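Local coordinates for protein FkbI (Streptomyces hygroscopicus, PDB 1R2J) that binds FAD and probably acts as an acyl-ACP dehydrogenase in making the methoxymalonyl extender unit of the polyketide FK520, at residues A[133-138]-A[196-201]. Numbering follows the deposited sequence.
Sequences TAVVDG and LDQVRV
Val136 packs on Leu196 and Val199, one residue from each side of a corner in the partner chain. Strand 133-143 pairs antiparallel with both strand 192-196 and strand 199-202. Val136 CG2 meets Leu196 CD1 at 3.6 Å. With chi1 at 52°, its CG1 sits between the backbone N and the carbonyl carbon, and this brings it to 3.5 Å from Val199 CB. Ala134 and Val201 continue this buried face. Val199 and Val201 rest on strand 164-169, through Val166 and Val168. Two backbone hydrogen bonds form at each of three pairs: Ala134 with Val201, Val136 with Val199 and Gly138 with Leu196. The bond from Ala134 N to Val201 O is 2.7 Å long and nearly straight.

The other face is more polar, and looser around Val135, Gln198 and the exposed Arg200. Val135 CG1 touches Gln198 OE1 at 3.3 Å. Asp137 is the tight exception, where the register slips by one residue between Val136 and Gly138. Its OD1 accepts a hydrogen bond from Gln198 N at 2.7 Å, using its anti lone pair, while OD2 forms a salt bridge with Arg126. Asp197 OD1 is 4.1 Å from Asp137 OD1, a like charge that Arg126 probably helps to offset. An alanine in place of Asp137 would probably leave Gln198 N and Arg126 without this carboxylate and hold the corner at Asp197 and Gln198 less firmly. The arrangement is a beta bulge in an antiparallel sheet of the beta-rich middle domain of the acyl-CoA dehydrogenase fold.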
# COMPACT_ATOMS: atom_id res chain seq x y z
N THR A 133 7.65 -19.46 -24.05
CA THR A 133 7.07 -18.14 -23.90
C THR A 133 5.64 -18.08 -23.35
O THR A 133 4.82 -18.96 -23.62
CB THR A 133 7.11 -17.42 -25.27
OG1 THR A 133 8.46 -17.39 -25.75
CG2 THR A 133 6.60 -16.01 -25.17
N ALA A 134 5.35 -17.03 -22.57
CA ALA A 134 4.03 -16.83 -22.00
C ALA A 134 3.35 -15.62 -22.64
O ALA A 134 4.00 -14.61 -22.92
CB ALA A 134 4.13 -16.65 -20.49
N VAL A 135 2.05 -15.72 -22.87
CA VAL A 135 1.30 -14.63 -23.47
C VAL A 135 0.20 -14.17 -22.51
O VAL A 135 -0.69 -14.94 -22.15
CB VAL A 135 0.65 -15.05 -24.80
CG1 VAL A 135 -0.03 -13.86 -25.45
CG2 VAL A 135 1.71 -15.62 -25.74
N VAL A 136 0.28 -12.91 -22.08
CA VAL A 136 -0.72 -12.36 -21.17
C VAL A 136 -1.56 -11.35 -21.91
O VAL A 136 -1.04 -10.51 -22.65
CB VAL A 136 -0.06 -11.67 -19.95
CG1 VAL A 136 0.98 -10.68 -20.40
CG2 VAL A 136 -1.14 -10.97 -19.11
N ASP A 137 -2.87 -11.43 -21.72
CA ASP A 137 -3.79 -10.53 -22.39
C ASP A 137 -4.89 -10.11 -21.42
O ASP A 137 -5.60 -10.96 -20.87
CB ASP A 137 -4.41 -11.21 -23.60
CG ASP A 137 -5.07 -10.24 -24.53
OD1 ASP A 137 -4.35 -9.47 -25.20
OD2 ASP A 137 -6.32 -10.23 -24.60
N GLY A 138 -5.03 -8.81 -21.21
CA GLY A 138 -6.05 -8.33 -20.30
C GLY A 138 -5.98 -6.84 -20.03
O GLY A 138 -5.43 -6.07 -20.81
N LEU A 196 -3.00 -4.63 -21.61
CA LEU A 196 -2.15 -5.72 -22.06
C LEU A 196 -2.71 -6.37 -23.33
O LEU A 196 -3.62 -7.20 -23.27
CB LEU A 196 -2.02 -6.77 -20.96
CG LEU A 196 -1.48 -6.28 -19.61
CD1 LEU A 196 -1.56 -7.41 -18.60
CD2 LEU A 196 -0.05 -5.79 -19.75
N ASP A 197 -2.13 -6.01 -24.47
CA ASP A 197 -2.56 -6.55 -25.76
C ASP A 197 -1.54 -7.57 -26.27
O ASP A 197 -0.51 -7.20 -26.84
CB ASP A 197 -2.73 -5.39 -26.76
CG ASP A 197 -3.05 -5.87 -28.17
OD1 ASP A 197 -3.86 -6.81 -28.32
OD2 ASP A 197 -2.50 -5.29 -29.13
N GLN A 198 -1.83 -8.85 -26.05
CA GLN A 198 -0.94 -9.93 -26.47
C GLN A 198 0.51 -9.64 -26.12
O GLN A 198 1.33 -9.42 -27.01
CB GLN A 198 -1.05 -10.17 -27.98
CG GLN A 198 -2.38 -10.73 -28.44
CD GLN A 198 -2.69 -12.07 -27.82
OE1 GLN A 198 -1.95 -13.04 -28.00
NE2 GLN A 198 -3.80 -12.14 -27.09
N VAL A 199 0.84 -9.65 -24.84
CA VAL A 199 2.21 -9.38 -24.40
C VAL A 199 3.00 -10.68 -24.27
O VAL A 199 2.62 -11.57 -23.52
CB VAL A 199 2.22 -8.66 -23.04
CG1 VAL A 199 3.65 -8.47 -22.56
CG2 VAL A 199 1.51 -7.31 -23.16
N ARG A 200 4.10 -10.77 -25.01
CA ARG A 200 4.94 -11.96 -24.97
C ARG A 200 6.13 -11.81 -24.02
O ARG A 200 6.89 -10.85 -24.11
CB ARG A 200 5.48 -12.31 -26.36
CG ARG A 200 4.44 -12.82 -27.35
CD ARG A 200 3.63 -11.69 -27.95
NE ARG A 200 2.62 -12.17 -28.90
CZ ARG A 200 1.85 -11.39 -29.64
NH1 ARG A 200 1.97 -10.07 -29.56
NH2 ARG A 200 0.95 -11.91 -30.47
N VAL A 201 6.27 -12.76 -23.10
CA VAL A 201 7.37 -12.74 -22.14
C VAL A 201 7.88 -14.16 -21.93
O VAL A 201 7.19 -15.13 -22.22
CB VAL A 201 6.93 -12.16 -20.78
CG1 VAL A 201 6.57 -10.69 -20.93
CG2 VAL A 201 5.74 -12.93 -20.23